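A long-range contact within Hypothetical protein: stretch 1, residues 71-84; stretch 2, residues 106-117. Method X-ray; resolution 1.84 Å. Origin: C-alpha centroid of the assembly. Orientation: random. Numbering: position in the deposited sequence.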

# COMPACT_ATOMS: atom_id res chain seq x y z
N VAL B 71 -8.97 -16.39 2.94
CA VAL B 71 -9.87 -17.33 3.61
C VAL B 71 -9.41 -18.74 3.30
O VAL B 71 -9.22 -19.11 2.14
CB VAL B 71 -11.34 -17.14 3.14
CG1 VAL B 71 -12.26 -18.03 3.93
CG2 VAL B 71 -11.74 -15.71 3.28
N GLY B 72 -9.23 -19.53 4.33
CA GLY B 72 -8.74 -20.88 4.15
C GLY B 72 -8.18 -21.47 5.41
O GLY B 72 -8.62 -21.17 6.52
N LYS B 73 -7.17 -22.31 5.23
CA LYS B 73 -6.60 -23.06 6.32
C LYS B 73 -5.11 -22.78 6.40
O LYS B 73 -4.43 -22.72 5.38
CB LYS B 73 -6.85 -24.56 6.11
CG LYS B 73 -8.24 -25.00 6.46
CD LYS B 73 -8.33 -26.53 6.44
CE LYS B 73 -9.78 -26.96 6.56
NZ LYS B 73 -9.92 -28.44 6.48
N LEU B 74 -4.63 -22.59 7.62
CA LEU B 74 -3.21 -22.44 7.88
C LEU B 74 -2.81 -23.52 8.86
O LEU B 74 -3.25 -23.52 10.02
CB LEU B 74 -2.93 -21.05 8.47
CG LEU B 74 -1.47 -20.70 8.79
CD1 LEU B 74 -0.56 -20.81 7.52
CD2 LEU B 74 -1.49 -19.30 9.42
N CYS B 75 -1.93 -24.41 8.42
CA CYS B 75 -1.59 -25.61 9.20
C CYS B 75 -2.82 -26.32 9.72
O CYS B 75 -2.91 -26.67 10.91
CB CYS B 75 -0.68 -25.25 10.35
SG CYS B 75 0.88 -24.61 9.84
N GLY B 76 -3.78 -26.48 8.84
CA GLY B 76 -4.98 -27.23 9.14
C GLY B 76 -6.10 -26.46 9.81
O GLY B 76 -7.22 -26.96 9.87
N ARG B 77 -5.83 -25.24 10.27
CA ARG B 77 -6.83 -24.50 11.00
C ARG B 77 -7.52 -23.49 10.12
O ARG B 77 -6.86 -22.71 9.46
CB ARG B 77 -6.19 -23.78 12.16
CG ARG B 77 -5.65 -24.71 13.22
CD ARG B 77 -4.82 -23.93 14.20
NE ARG B 77 -5.63 -23.15 15.12
CZ ARG B 77 -5.19 -22.12 15.84
NH1 ARG B 77 -3.93 -21.71 15.73
NH2 ARG B 77 -6.02 -21.49 16.67
N GLN B 78 -8.85 -23.49 10.16
CA GLN B 78 -9.67 -22.71 9.24
C GLN B 78 -9.89 -21.30 9.77
O GLN B 78 -10.27 -21.09 10.93
CB GLN B 78 -11.03 -23.40 9.05
CG GLN B 78 -12.08 -22.60 8.25
CD GLN B 78 -11.75 -22.51 6.77
OE1 GLN B 78 -11.22 -23.46 6.18
NE2 GLN B 78 -12.07 -21.37 6.15
N GLY B 79 -9.67 -20.31 8.93
CA GLY B 79 -9.97 -18.95 9.34
C GLY B 79 -9.86 -17.99 8.19
O GLY B 79 -9.95 -18.37 7.01
N SER B 80 -9.62 -16.74 8.55
CA SER B 80 -9.34 -15.71 7.58
C SER B 80 -8.34 -14.71 8.18
O SER B 80 -8.19 -14.62 9.39
CB SER B 80 -10.66 -15.02 7.21
OG SER B 80 -11.34 -14.52 8.35
N PHE B 81 -7.72 -13.93 7.31
CA PHE B 81 -6.95 -12.78 7.72
C PHE B 81 -6.77 -11.87 6.51
O PHE B 81 -7.06 -12.27 5.37
CB PHE B 81 -5.60 -13.21 8.31
CG PHE B 81 -4.82 -14.11 7.42
CD1 PHE B 81 -5.04 -15.48 7.43
CD2 PHE B 81 -3.85 -13.59 6.57
CE1 PHE B 81 -4.31 -16.32 6.59
CE2 PHE B 81 -3.11 -14.41 5.76
CZ PHE B 81 -3.36 -15.79 5.76
N VAL B 82 -6.28 -10.66 6.77
CA VAL B 82 -5.96 -9.71 5.70
C VAL B 82 -4.46 -9.55 5.55
O VAL B 82 -3.76 -9.39 6.54
CB VAL B 82 -6.61 -8.32 5.95
CG1 VAL B 82 -6.10 -7.20 4.93
CG2 VAL B 82 -8.14 -8.48 5.84
N LEU B 83 -4.00 -9.56 4.29
CA LEU B 83 -2.63 -9.22 3.96
C LEU B 83 -2.53 -7.83 3.31
O LEU B 83 -3.36 -7.47 2.50
CB LEU B 83 -2.04 -10.26 3.02
CG LEU B 83 -1.67 -11.64 3.57
CD1 LEU B 83 -1.41 -12.61 2.42
CD2 LEU B 83 -0.45 -11.50 4.48
N GLN B 84 -1.51 -7.07 3.69
CA GLN B 84 -1.29 -5.69 3.24
C GLN B 84 0.09 -5.58 2.72
O GLN B 84 1.04 -5.97 3.41
CB GLN B 84 -1.51 -4.71 4.40
CG GLN B 84 -1.48 -3.21 3.95
CD GLN B 84 -1.99 -2.29 5.04
OE1 GLN B 84 -3.15 -2.39 5.45
NE2 GLN B 84 -1.16 -1.35 5.47
N ALA B 106 -9.34 -14.17 11.96
CA ALA B 106 -10.66 -14.62 12.43
C ALA B 106 -10.79 -16.13 12.38
O ALA B 106 -9.98 -16.84 11.75
CB ALA B 106 -11.75 -13.96 11.60
N GLY B 107 -11.86 -16.62 13.03
CA GLY B 107 -12.07 -18.05 13.20
C GLY B 107 -10.95 -18.66 14.00
O GLY B 107 -10.53 -18.11 15.03
N GLU B 108 -10.41 -19.77 13.52
CA GLU B 108 -9.32 -20.43 14.21
C GLU B 108 -7.99 -19.72 13.99
O GLU B 108 -6.97 -20.11 14.58
CB GLU B 108 -9.19 -21.90 13.80
CG GLU B 108 -10.42 -22.74 13.97
CD GLU B 108 -10.13 -24.20 13.76
OE1 GLU B 108 -9.88 -24.61 12.61
OE2 GLU B 108 -10.14 -24.95 14.75
N LEU B 109 -7.98 -18.69 13.14
CA LEU B 109 -6.78 -17.86 12.94
C LEU B 109 -6.89 -16.54 13.70
O LEU B 109 -6.11 -15.61 13.50
CB LEU B 109 -6.48 -17.65 11.44
CG LEU B 109 -6.39 -18.94 10.62
CD1 LEU B 109 -6.13 -18.65 9.14
CD2 LEU B 109 -5.36 -19.92 11.15
N THR B 110 -7.82 -16.47 14.65
CA THR B 110 -7.85 -15.35 15.56
C THR B 110 -6.49 -15.23 16.23
O THR B 110 -5.95 -16.22 16.67
CB THR B 110 -8.97 -15.50 16.60
OG1 THR B 110 -10.23 -15.62 15.93
CG2 THR B 110 -9.03 -14.29 17.52
N GLY B 111 -5.97 -14.01 16.32
CA GLY B 111 -4.65 -13.73 16.93
C GLY B 111 -3.44 -13.91 16.03
O GLY B 111 -2.31 -13.79 16.47
N LEU B 112 -3.67 -14.19 14.76
CA LEU B 112 -2.57 -14.42 13.83
C LEU B 112 -1.71 -13.18 13.66
O LEU B 112 -2.24 -12.06 13.48
CB LEU B 112 -3.13 -14.81 12.46
CG LEU B 112 -2.12 -15.16 11.38
CD1 LEU B 112 -1.26 -16.38 11.77
CD2 LEU B 112 -2.91 -15.45 10.09
N TYR B 113 -0.40 -13.38 13.72
CA TYR B 113 0.60 -12.37 13.44
C TYR B 113 1.54 -12.89 12.37
O TYR B 113 1.96 -14.06 12.42
CB TYR B 113 1.45 -12.12 14.68
CG TYR B 113 2.66 -11.26 14.46
CD1 TYR B 113 2.57 -9.87 14.57
CD2 TYR B 113 3.90 -11.80 14.14
CE1 TYR B 113 3.67 -9.06 14.35
CE2 TYR B 113 5.02 -11.00 13.94
CZ TYR B 113 4.90 -9.63 14.06
OH TYR B 113 5.98 -8.81 13.88
N GLY B 114 1.96 -12.05 11.44
CA GLY B 114 2.93 -12.58 10.48
C GLY B 114 3.36 -11.70 9.34
O GLY B 114 2.73 -10.70 9.05
N THR B 115 4.45 -12.12 8.70
CA THR B 115 4.99 -11.44 7.54
C THR B 115 5.23 -12.48 6.47
O THR B 115 5.41 -13.66 6.74
CB THR B 115 6.29 -10.68 7.88
OG1 THR B 115 7.26 -11.59 8.40
CG2 THR B 115 6.00 -9.53 8.91
N MSE B 116 5.18 -12.04 5.23
CA MSE B 116 5.31 -13.00 4.14
C MSE B 116 6.28 -12.47 3.14
O MSE B 116 6.37 -11.28 2.96
CB MSE B 116 3.94 -13.20 3.46
CG MSE B 116 3.98 -14.20 2.31
SE MSE B 116 2.17 -14.41 1.61
CE MSE B 116 1.38 -15.50 2.95
N ALA B 117 7.06 -13.37 2.55
CA ALA B 117 7.99 -13.02 1.49
C ALA B 117 7.53 -13.78 0.28
O ALA B 117 6.91 -14.81 0.41
CB ALA B 117 9.38 -13.42 1.86
O HOH W 1 -9.91 -26.41 10.93

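The two stretches meet through a short antiparallel backbone pairing, extended at one end by a carboxylate and backed by a cluster of apolar side chains; together they bury 670 Å². Ser80 and Ala106 form the hydrogen-bonded pair of the register. Ala106 N donates to Ser80 O at 2.9 Å, and Ser80 N donates to Ala106 O at 3.2 Å, so each residue satisfies both its amide and its carbonyl on the other. Their side chains lie on the same face of the sheet, where Ser80 OG comes within 3.3 Å of Ala106 CB.

The next pair, Gly79 and Gly107, is non-hydrogen-bonded, with the CA atoms 4.5 Å apart. Gly79 directs its own polar groups back into stretch 1: its N donates to Gly72 O at 2.8 Å, and its O accepts from Gly72 N at 3.0 Å. Across the interface, Gly79 CA lies 3.2 Å from Ala106 O in a CA-H...O contact. A side chain here would not fit, since an ideal CB would sit 2.3 Å from Ala106 O and 2.7 Å from Leu109 CG. Gly107 has a positive phi, which favours glycine; an ideal CB on Gly107 would point toward stretch 1 and be tight, 3.2 Å from Gln78 O and 3.4 Å from Gly79 CA.

Beyond this pair, Glu108 takes up both backbone polar groups of Gln78. Glu108 N donates to Gln78 O at 2.9 Å, while Gln78 N donates to Glu108 OE1, also at 2.9 Å. The carboxylate thus serves Gln78 N where the paired strand has given way to turns. Water 1 links the same region, donating to Gly76 O at 2.9 Å and to Glu108 OE1 at 2.5 Å, so that OE1 accepts from both an amide and a water. The Arg77 guanidinium packs with Glu108 O over one of its faces; although Arg77 NH2 is 2.7 Å from Glu108 O, the angle is too poor for a hydrogen bond.

The turns of stretch 2 meet many of their own backbone needs. Ala106 O accepts a second hydrogen bond, from Leu109 N at 3.1 Å, and Gly107 O receives both Thr110 N at 3.2 Å and Thr110 OG1 at 2.7 Å. Leu112 N closes the following turn on Leu109 O at 3.1 Å. In stretch 1, Leu74 and Arg77 pair across a type I' turn, with Leu74 N donating to Arg77 O at 2.9 Å and Arg77 N to Leu74 O at 3.1 Å.

With these polar groups paired, apolar side chains fill the interior. Leu109 is buried and has more area covered by the opposing stretch than any other residue: its CD2 lies 3.8 Å from Leu74 CB, and its CD1 lies 3.8 Å from Phe81 CD1, at the ring edge. Leu112 CD2 sits over the Phe81 ring face, 3.7 Å from the centroid, in a CH-pi contact, while Leu112 CD1 reaches Leu74 CD2 at 3.8 Å. Farther along, Leu83 CD1 meets the selenomethionine Met116 at its CE, 4.1 Å away.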